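Side-chain contacts in protein CLPV1 (PDB 4UQW), which probably acts as the ATPase that disassembles the contracted TssB-TssC sheath of a type VI secretion system, its N domain being the part described here: residues 57-61 with 62-66; 75-78 with 79-82; 118-121 with 122-126. One frame throughout, in Å; residues are numbered along the deposited sequence. Where two conformers were deposited one is given.

Contact 1: 57-61 with 62-66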
ATOM      1  N   GLN A  57     -10.505   2.499  -6.752  1.00 17.68           N
ATOM      2  CA  GLN A  57     -10.779   3.269  -7.953  1.00 16.38           C
ATOM      3  C   GLN A  57      -9.678   3.147  -8.979  1.00 18.14           C
ATOM      4  O   GLN A  57      -9.969   3.094 -10.173  1.00 20.11           O
ATOM      5  CB  GLN A  57     -10.997   4.754  -7.573  1.00 18.52           C
ATOM      6  CG  GLN A  57     -12.249   4.867  -6.683  1.00 18.77           C
ATOM      7  CD  GLN A  57     -13.496   4.374  -7.425  1.00 24.41           C
ATOM      8  OE1 GLN A  57     -13.692   4.670  -8.601  1.00 25.51           O
ATOM      9  NE2 GLN A  57     -14.305   3.569  -6.761  1.00 26.03           N
ATOM     10  N   ILE A  58      -8.421   3.137  -8.531  1.00 15.96           N
ATOM     11  CA  ILE A  58      -7.290   2.947  -9.441  1.00 16.93           C
ATOM     12  C   ILE A  58      -7.380   1.569 -10.117  1.00 18.28           C
ATOM     13  O   ILE A  58      -7.144   1.471 -11.315  1.00 20.78           O
ATOM     14  CB  ILE A  58      -5.979   3.113  -8.677  1.00 16.04           C
ATOM     15  CG1 ILE A  58      -5.776   4.600  -8.336  1.00 15.77           C
ATOM     16  CG2 ILE A  58      -4.782   2.603  -9.491  1.00 18.79           C
ATOM     17  CD1 ILE A  58      -4.639   4.843  -7.291  1.00 16.62           C
ATOM     18  N   VAL A  59      -7.783   0.560  -9.364  1.00 17.95           N
ATOM     19  CA  VAL A  59      -7.955  -0.788  -9.954  1.00 21.86           C
ATOM     20  C   VAL A  59      -8.998  -0.686 -11.058  1.00 22.43           C
ATOM     21  O   VAL A  59      -8.798  -1.206 -12.184  1.00 20.54           O
ATOM     22  CB  VAL A  59      -8.340  -1.818  -8.856  1.00 18.08           C
ATOM     23  CG1 VAL A  59      -9.049  -3.078  -9.404  1.00 23.81           C
ATOM     24  CG2 VAL A  59      -7.080  -2.183  -8.066  1.00 21.30           C
ATOM     25  N   ARG A  60     -10.121  -0.025 -10.772  1.00 18.94           N
ATOM     26  CA  ARG A  60     -11.214   0.062 -11.715  1.00 21.39           C
ATOM     27  C   ARG A  60     -10.778   0.819 -13.001  1.00 22.01           C
ATOM     28  O   ARG A  60     -10.953   0.337 -14.131  1.00 24.20           O
ATOM     29  CB  ARG A  60     -12.421   0.768 -11.043  1.00 24.74           C
ATOM     30  CG  ARG A  60     -13.655   0.924 -11.941  1.00 26.28           C
ATOM     31  CD  ARG A  60     -14.887   1.491 -11.165  1.00 39.83           C
ATOM     32  NE  ARG A  60     -16.094   1.521 -12.002  1.00 39.38           N
ATOM     33  CZ  ARG A  60     -16.310   2.466 -12.905  1.00 35.81           C
ATOM     34  NH1 ARG A  60     -15.399   3.419 -13.063  1.00 40.71           N
ATOM     35  NH2 ARG A  60     -17.416   2.479 -13.641  1.00 35.06           N
ATOM     36  N   GLN A  61     -10.203   1.981 -12.815  1.00 21.02           N
ATOM     37  CA  GLN A  61      -9.890   2.872 -13.934  1.00 22.64           C
ATOM     38  C   GLN A  61      -8.699   2.379 -14.753  1.00 25.77           C
ATOM     39  O   GLN A  61      -8.539   2.767 -15.902  1.00 25.42           O
ATOM     40  CB  GLN A  61      -9.610   4.293 -13.422  1.00 25.38           C
ATOM     41  CG  GLN A  61     -10.826   5.021 -12.825  1.00 37.01           C
ATOM     42  CD  GLN A  61     -12.105   4.691 -13.505  1.00 56.64           C
ATOM     43  OE1 GLN A  61     -13.062   4.215 -12.873  1.00 52.08           O
ATOM     44  NE2 GLN A  61     -12.150   4.936 -14.814  1.00 64.66           N
ATOM     45  N   SER A  62      -7.859   1.538 -14.158  1.00 21.06           N
ATOM     46  CA  SER A  62      -6.697   0.979 -14.848  0.63 20.06           C
ATOM     47  C   SER A  62      -7.033  -0.262 -15.650  1.00 23.72           C
ATOM     48  O   SER A  62      -6.172  -0.814 -16.322  1.00 24.29           O
ATOM     49  CB  SER A  62      -5.602   0.615 -13.851  0.63 16.87           C
ATOM     50  OG  SER A  62      -5.096   1.783 -13.193  0.63 19.55           O
ATOM     51  N   GLY A  63      -8.269  -0.739 -15.550  1.00 21.22           N
ATOM     52  CA  GLY A  63      -8.636  -1.953 -16.281  1.00 22.73           C
ATOM     53  C   GLY A  63      -8.133  -3.252 -15.676  1.00 19.88           C
ATOM     54  O   GLY A  63      -7.985  -4.261 -16.364  1.00 24.46           O
ATOM     55  N   ILE A  64      -7.818  -3.217 -14.385  1.00 19.28           N
ATOM     56  CA  ILE A  64      -7.496  -4.440 -13.630  1.00 18.67           C
ATOM     57  C   ILE A  64      -8.763  -5.191 -13.325  1.00 18.53           C
ATOM     58  O   ILE A  64      -9.832  -4.610 -13.115  1.00 20.17           O
ATOM     59  CB  ILE A  64      -6.732  -4.079 -12.313  1.00 17.89           C
ATOM     60  CG1 ILE A  64      -5.287  -3.733 -12.659  1.00 19.70           C
ATOM     61  CG2 ILE A  64      -6.790  -5.211 -11.271  1.00 20.15           C
ATOM     62  CD1 ILE A  64      -4.467  -3.117 -11.444  1.00 18.77           C
ATOM     63  N   ASP A  65      -8.679  -6.538 -13.361  1.00 17.45           N
ATOM     64  CA  ASP A  65      -9.805  -7.391 -12.981  1.00 17.17           C
ATOM     65  C   ASP A  65      -9.792  -7.480 -11.453  1.00 17.94           C
ATOM     66  O   ASP A  65      -8.922  -8.129 -10.851  1.00 17.71           O
ATOM     67  CB  ASP A  65      -9.659  -8.796 -13.636  1.00 17.34           C
ATOM     68  CG  ASP A  65     -10.696  -9.787 -13.157  1.00 21.65           C
ATOM     69  OD1 ASP A  65     -11.528  -9.446 -12.285  1.00 23.58           O
ATOM     70  OD2 ASP A  65     -10.699 -10.936 -13.655  1.00 19.66           O
ATOM     71  N   PRO A  66     -10.740  -6.799 -10.779  1.00 19.38           N
ATOM     72  CA  PRO A  66     -10.647  -6.803  -9.312  1.00 15.21           C
ATOM     73  C   PRO A  66     -10.831  -8.176  -8.700  1.00 18.52           C
ATOM     74  O   PRO A  66     -10.290  -8.422  -7.614  1.00 19.64           O
ATOM     75  CB  PRO A  66     -11.789  -5.863  -8.871  1.00 20.91           C
ATOM     76  CG  PRO A  66     -12.719  -5.804 -10.047  1.00 27.75           C
ATOM     77  CD  PRO A  66     -11.917  -6.068 -11.303  1.00 19.16           C
TER
HETATM   78  O   HOH W   1     -11.366  -2.658 -14.191  1.00 30.21           O

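Contact 2: 75-78 with 79-82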
ATOM      1  N   GLU A  75      -4.217 -15.671  -2.340  1.00 23.19           N
ATOM      2  CA  GLU A  75      -3.223 -16.725  -2.501  1.00 24.08           C
ATOM      3  C   GLU A  75      -1.828 -16.329  -1.966  1.00 27.11           C
ATOM      4  O   GLU A  75      -1.172 -17.149  -1.271  1.00 26.31           O
ATOM      5  CB  GLU A  75      -3.174 -17.179  -3.973  1.00 27.08           C
ATOM      6  CG  GLU A  75      -4.519 -17.838  -4.325  1.00 31.61           C
ATOM      7  CD  GLU A  75      -4.586 -18.381  -5.750  1.00 41.33           C
ATOM      8  OE1 GLU A  75      -3.541 -18.274  -6.434  1.00 42.49           O
ATOM      9  OE2 GLU A  75      -5.664 -18.920  -6.156  1.00 38.27           O
ATOM     10  N   ALA A  76      -1.384 -15.082  -2.204  1.00 21.01           N
ATOM     11  CA  ALA A  76      -0.124 -14.615  -1.641  1.00 21.84           C
ATOM     12  C   ALA A  76      -0.162 -14.635  -0.115  1.00 24.78           C
ATOM     13  O   ALA A  76       0.821 -15.015   0.538  1.00 24.76           O
ATOM     14  CB  ALA A  76       0.187 -13.185  -2.158  1.00 20.40           C
ATOM     15  N   LEU A  77      -1.284 -14.198   0.467  1.00 21.09           N
ATOM     16  CA  LEU A  77      -1.406 -14.226   1.942  1.00 21.30           C
ATOM     17  C   LEU A  77      -1.272 -15.646   2.465  1.00 23.37           C
ATOM     18  O   LEU A  77      -0.587 -15.886   3.475  1.00 26.56           O
ATOM     19  CB  LEU A  77      -2.759 -13.687   2.380  1.00 23.70           C
ATOM     20  CG  LEU A  77      -2.856 -12.191   2.323  1.00 23.63           C
ATOM     21  CD1 LEU A  77      -4.351 -11.829   2.400  1.00 26.05           C
ATOM     22  CD2 LEU A  77      -2.076 -11.536   3.449  1.00 20.06           C
ATOM     23  N   ASP A  78      -1.950 -16.584   1.788  1.00 22.78           N
ATOM     24  CA  ASP A  78      -2.018 -17.988   2.245  1.00 26.91           C
ATOM     25  C   ASP A  78      -0.656 -18.654   2.144  1.00 29.68           C
ATOM     26  O   ASP A  78      -0.395 -19.651   2.813  1.00 30.16           O
ATOM     27  CB  ASP A  78      -3.062 -18.796   1.447  1.00 28.55           C
ATOM     28  CG  ASP A  78      -4.494 -18.490   1.892  1.00 41.87           C
ATOM     29  OD1 ASP A  78      -4.663 -17.901   2.977  1.00 46.82           O
ATOM     30  OD2 ASP A  78      -5.456 -18.792   1.154  1.00 41.38           O
ATOM     31  N   ARG A  79       0.214 -18.105   1.313  1.00 25.98           N
ATOM     32  CA  ARG A  79       1.530 -18.681   1.124  1.00 28.89           C
ATOM     33  C   ARG A  79       2.610 -18.131   2.069  1.00 30.12           C
ATOM     34  O   ARG A  79       3.685 -18.711   2.185  1.00 34.97           O
ATOM     35  CB  ARG A  79       1.976 -18.498  -0.342  1.00 35.60           C
ATOM     36  CG  ARG A  79       1.176 -19.368  -1.350  1.00 38.31           C
ATOM     37  CD  ARG A  79       1.712 -19.182  -2.780  1.00 49.77           C
ATOM     38  NE  ARG A  79       0.821 -19.718  -3.815  1.00 58.95           N
ATOM     39  CZ  ARG A  79       0.120 -18.968  -4.665  1.00 71.87           C
ATOM     40  NH1 ARG A  79       0.209 -17.640  -4.613  1.00 73.16           N
ATOM     41  NH2 ARG A  79      -0.667 -19.541  -5.572  1.00 73.58           N
ATOM     42  N   LEU A  80       2.345 -17.026   2.766  1.00 25.13           N
ATOM     43  CA  LEU A  80       3.336 -16.529   3.707  1.00 27.00           C
ATOM     44  C   LEU A  80       3.675 -17.526   4.781  1.00 27.30           C
ATOM     45  O   LEU A  80       2.853 -18.348   5.161  1.00 28.52           O
ATOM     46  CB  LEU A  80       2.822 -15.254   4.389  1.00 22.01           C
ATOM     47  CG  LEU A  80       2.528 -14.078   3.451  1.00 22.36           C
ATOM     48  CD1 LEU A  80       1.902 -12.917   4.216  1.00 22.79           C
ATOM     49  CD2 LEU A  80       3.848 -13.655   2.855  1.00 27.94           C
ATOM     50  N   PRO A  81       4.898 -17.431   5.323  1.00 27.55           N
ATOM     51  CA  PRO A  81       5.238 -18.325   6.432  1.00 33.35           C
ATOM     52  C   PRO A  81       4.352 -18.072   7.651  1.00 26.82           C
ATOM     53  O   PRO A  81       3.960 -16.902   7.906  1.00 25.64           O
ATOM     54  CB  PRO A  81       6.708 -18.012   6.711  1.00 35.23           C
ATOM     55  CG  PRO A  81       7.045 -16.823   6.018  1.00 35.26           C
ATOM     56  CD  PRO A  81       5.981 -16.494   4.977  1.00 31.92           C
ATOM     57  N   ARG A  82       4.039 -19.134   8.392  1.00 30.19           N
ATOM     58  CA  ARG A  82       3.116 -19.044   9.517  1.00 35.98           C
ATOM     59  C   ARG A  82       3.745 -19.558  10.782  1.00 42.26           C
ATOM     60  O   ARG A  82       4.895 -19.973  10.784  1.00 44.93           O
ATOM     61  CB  ARG A  82       1.827 -19.821   9.264  1.00 38.70           C
ATOM     62  CG  ARG A  82       0.975 -19.358   8.093  1.00 37.63           C
ATOM     63  CD  ARG A  82      -0.174 -20.360   7.794  1.00 65.78           C
ATOM     64  NE  ARG A  82      -1.076 -19.895   6.727  1.00 70.88           N
ATOM     65  CZ  ARG A  82      -2.246 -20.461   6.406  1.00 67.38           C
ATOM     66  NH1 ARG A  82      -2.685 -21.528   7.073  1.00 55.90           N
ATOM     67  NH2 ARG A  82      -2.983 -19.966   5.406  1.00 63.96           N
TER
HETATM   68  O   HOH W   2      -0.009 -17.454   5.695  1.00 28.27           O

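Contact 3: 118-121 with 122-126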
ATOM      1  N   TYR A 118      -1.165   7.852  -3.494  1.00 14.44           N
ATOM      2  CA  TYR A 118       0.250   8.268  -3.510  1.00 15.83           C
ATOM      3  C   TYR A 118       1.164   7.103  -3.148  1.00 15.01           C
ATOM      4  O   TYR A 118       2.305   7.055  -3.626  1.00 15.27           O
ATOM      5  CB  TYR A 118       0.505   9.415  -2.517  1.00 15.50           C
ATOM      6  CG  TYR A 118      -0.320  10.651  -2.767  1.00 14.82           C
ATOM      7  CD1 TYR A 118      -0.941  10.893  -3.964  1.00 14.90           C
ATOM      8  CD2 TYR A 118      -0.469  11.575  -1.735  1.00 15.49           C
ATOM      9  CE1 TYR A 118      -1.692  12.066  -4.178  1.00 16.74           C
ATOM     10  CE2 TYR A 118      -1.214  12.755  -1.919  1.00 18.16           C
ATOM     11  CZ  TYR A 118      -1.833  12.968  -3.122  1.00 19.67           C
ATOM     12  OH  TYR A 118      -2.635  14.086  -3.304  1.00 21.44           O
ATOM     13  N   LEU A 119       0.705   6.178  -2.295  1.00 13.31           N
ATOM     14  CA  LEU A 119       1.481   4.968  -2.056  1.00 14.25           C
ATOM     15  C   LEU A 119       1.659   4.171  -3.349  1.00 15.75           C
ATOM     16  O   LEU A 119       2.756   3.695  -3.637  1.00 15.56           O
ATOM     17  CB  LEU A 119       0.827   4.024  -1.034  1.00 15.92           C
ATOM     18  CG  LEU A 119       0.585   4.620   0.339  1.00 14.15           C
ATOM     19  CD1 LEU A 119      -0.327   3.659   1.140  1.00 16.90           C
ATOM     20  CD2 LEU A 119       1.917   4.769   1.106  1.00 15.78           C
ATOM     21  N   VAL A 120       0.603   4.071  -4.155  1.00 14.21           N
ATOM     22  CA  VAL A 120       0.744   3.350  -5.419  1.00 14.82           C
ATOM     23  C   VAL A 120       1.758   4.038  -6.333  1.00 13.72           C
ATOM     24  O   VAL A 120       2.616   3.361  -6.904  1.00 15.52           O
ATOM     25  CB  VAL A 120      -0.640   3.264  -6.108  1.00 13.85           C
ATOM     26  CG1 VAL A 120      -0.516   2.632  -7.502  1.00 17.26           C
ATOM     27  CG2 VAL A 120      -1.554   2.368  -5.265  1.00 17.32           C
ATOM     28  N   ILE A 121       1.703   5.374  -6.474  1.00 14.61           N
ATOM     29  CA  ILE A 121       2.642   6.063  -7.326  1.00 14.56           C
ATOM     30  C   ILE A 121       4.059   5.870  -6.805  1.00 14.65           C
ATOM     31  O   ILE A 121       4.977   5.563  -7.590  1.00 16.20           O
ATOM     32  CB  ILE A 121       2.315   7.567  -7.386  1.00 15.49           C
ATOM     33  CG1 ILE A 121       1.032   7.751  -8.211  1.00 14.65           C
ATOM     34  CG2 ILE A 121       3.487   8.372  -8.002  1.00 16.74           C
ATOM     35  CD1 ILE A 121       0.417   9.166  -8.036  1.00 17.60           C
ATOM     36  N   GLY A 122       4.269   6.013  -5.500  1.00 14.03           N
ATOM     37  CA  GLY A 122       5.627   5.893  -4.973  1.00 13.98           C
ATOM     38  C   GLY A 122       6.188   4.477  -5.220  1.00 15.55           C
ATOM     39  O   GLY A 122       7.384   4.292  -5.529  1.00 15.91           O
ATOM     40  N   ILE A 123       5.337   3.467  -5.035  1.00 14.12           N
ATOM     41  CA  ILE A 123       5.752   2.094  -5.347  1.00 12.88           C
ATOM     42  C   ILE A 123       6.117   1.914  -6.822  1.00 16.11           C
ATOM     43  O   ILE A 123       7.132   1.313  -7.152  1.00 16.76           O
ATOM     44  CB  ILE A 123       4.604   1.121  -4.895  1.00 13.89           C
ATOM     45  CG1 ILE A 123       4.560   1.009  -3.363  1.00 14.16           C
ATOM     46  CG2 ILE A 123       4.759  -0.301  -5.533  1.00 17.93           C
ATOM     47  CD1 ILE A 123       3.235   0.355  -2.806  1.00 15.90           C
ATOM     48  N   LEU A 124       5.275   2.424  -7.713  1.00 16.10           N
ATOM     49  CA  LEU A 124       5.557   2.229  -9.136  1.00 17.51           C
ATOM     50  C   LEU A 124       6.826   2.916  -9.585  1.00 19.91           C
ATOM     51  O   LEU A 124       7.487   2.466 -10.537  1.00 21.62           O
ATOM     52  CB  LEU A 124       4.381   2.724 -10.015  1.00 18.50           C
ATOM     53  CG  LEU A 124       3.082   1.920  -9.845  1.00 18.55           C
ATOM     54  CD1 LEU A 124       1.908   2.628 -10.547  1.00 21.84           C
ATOM     55  CD2 LEU A 124       3.275   0.470 -10.328  1.00 19.27           C
ATOM     56  N   LYS A 125       7.191   3.997  -8.907  1.00 18.06           N
ATOM     57  CA  LYS A 125       8.405   4.733  -9.250  1.00 19.06           C
ATOM     58  C   LYS A 125       9.681   4.207  -8.640  1.00 25.04           C
ATOM     59  O   LYS A 125      10.747   4.765  -8.901  1.00 27.60           O
ATOM     60  CB  LYS A 125       8.237   6.181  -8.847  1.00 21.43           C
ATOM     61  CG  LYS A 125       7.191   6.932  -9.630  1.00 22.39           C
ATOM     62  CD  LYS A 125       7.576   7.125 -11.103  1.00 27.24           C
ATOM     63  CE  LYS A 125       8.739   8.128 -11.286  1.00 32.86           C
ATOM     64  NZ  LYS A 125       8.996   8.318 -12.772  1.00 39.29           N
ATOM     65  N   THR A 126       9.606   3.135  -7.864  1.00 18.82           N
ATOM     66  CA  THR A 126      10.787   2.576  -7.201  1.00 18.14           C
ATOM     67  C   THR A 126      10.927   1.135  -7.697  1.00 17.21           C
ATOM     68  O   THR A 126      10.090   0.353  -7.335  1.00 18.84           O
ATOM     69  CB  THR A 126      10.596   2.591  -5.692  1.00 23.96           C
ATOM     70  OG1 THR A 126      10.253   3.934  -5.263  1.00 30.18           O
ATOM     71  CG2 THR A 126      11.871   2.078  -4.949  1.00 26.36           C
TER

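Contact 1: 57-61 with 62-66
Ile58 O accepts a helical bond from the backbone of Ser62, with 2.9 Å between Ser62 N and Ile58 O. Ser62 was modelled in two conformers, and in the one given its hydroxyl donates to the same oxygen, Ser62 OG lying 2.8 Å from Ile58 O. If that conformer holds, the carbonyl is gripped twice, from opposite faces of its plane. There chi1 of -65° curls OG back beside the serine's own backbone N and leaves it 3.8 Å from Ile58 CG2. One residue on, the helix 54-61 ends in a Schellman motif: Gly63 has positive phi (77°), Ile64 N donates to Val59 O, and Gly63 N donates to Arg60 O. This turn brings the apolar pair together: Val59 CG1 rests 3.6 Å from Ile64 CG2, the two side chains crossing at about a right angle, and the same methyl lies 3.9 Å from Pro66 CB. A water donates to both Arg60 O and Ile64 O, bridging the helix end to the departing chain.

Farther out, Leu143 packs on Ile58, Ser62 and Ile64. Asp65 is the N-cap of the next helix, its OD1 accepting from Ala67 N. The chemistry implies a compact helix-to-helix turn in which Ile58 O, Val59 O and Arg60 O are satisfied by backbone and water donors, with the hydroxyl an addition in one conformer; Val59 and Ile64 are buried and pack on Leu69 of helix 66-79, while Pro66 CB touches from the exposed edge.

Contact 2: 75-78 with 79-82
Arg79 folds back along the last turn of helix 66-79, its side chain beside that of Glu75 in an i to i+4 salt bridge and pointing the same way. At the start of the arginine, CB lies 3.5 Å from Glu75 O; CG comes nearer, 3.2 Å from that same Glu75 O. CD still runs past it, 3.8 Å from Glu75 O, and NE is farther off. With CG beside the backbone N (chi1 -70°) and the chain extended to NE, the guanidinium is carried back over Glu75, whose CA sits over one of its faces. CZ comes 3.8 Å from Glu75 CB, NH1 3.5 Å from Glu75 CB, and NH2 ends the run 3.3 Å from Glu75 OE1. The carboxylate and guanidinium planes are almost perpendicular (87°). NH2 meets OE1 from above the carboxylate plane, and OE1 is tilted from the guanidinium plane. Glu75 OE2 forms a salt bridge to Lys71 NZ, the strongest polar partner of Glu75.

On another side of the turn, Leu80 CG lies 3.5 Å from Ala76 O, and His42 touches both Leu77 and Leu80. Arg82 lies alongside Asp78, but their salt bridge is long, and Asp78 OD1 has a stronger partner in Arg33. At the edge of the Arg82 guanidinium, a water accepts from Arg82 NE at 2.9 Å.

Contact 3: 118-121 with 122-126
Val120 and Leu124 form an i to i+4 pair on the alpha-helix 116-124, their side chains side by side and pointing the same way. Val120 CG1 lies 3.9 Å from Leu124 CD1. Chi1 of 175° sets this valine methyl beside its own carbonyl carbon, on the side of the next turn. Leu124 CG in turn stands 3.3 Å from Val120 O, so the leucine touches both the carbonyl and the methyl.

The inward part is tightly packed. Ile123 lays its CG1 3.2 Å from Leu119 O, and Leu129 and Leu133 of helix 127-136 touch Ile123. Leu148 of helix 145-150 touches Val120 and Ile121, and Val145 touches Leu124. Tyr118 stacks its ring on Phe109. The backbone runs through this packing in regular i to i+4 steps: Gly122 N to Tyr118 O, Ile123 N to Leu119 O and Leu124 N to Val120 O are each 2.9 Å, with N-H...O angles above 160°. Three successive carbonyls are thus satisfied within the helix while the side chains face neighbouring helices and loops.

Toward the C-terminal end the helical bond geometry becomes less straight. Lys125 N still bonds to the next carbonyl, Ile121 O, but the N-H...O angle falls to 145°. The lysine keeps its root against the helix, CG lying 3.3 Å from Ile121 O, touches Tyr104 of helix 92-108, and bends at chi2 and chi3 to lead its exposed end away. Thr126 occupies the N-cap position of helix 127-136, yet its side chain makes no capping bond. Its hydroxyl turns back instead, donating nearly in line with the carbonyl bond of the residue four before it, with Thr126 OG1 2.9 Å from Gly122 O.

The three contacts follow in series along the chain, each at the C-terminal end of a helix: 54-61 for contact 1, 66-79 for contact 2 and 116-124 for contact 3. Contact 1 leads directly into helix 66-79, whose far end carries contact 2, and their centres are about 24 Å apart. Contact 3 is the buried one, about 9 Å from the centre of the chain; it lies across that centre from contact 2. Its centre is about 16 Å from that of contact 1, with nearest atoms about 4 Å apart, and Leu143 packs on side chains of both. The mostly helical N domain thus combines turns at its periphery with a helix end in its core.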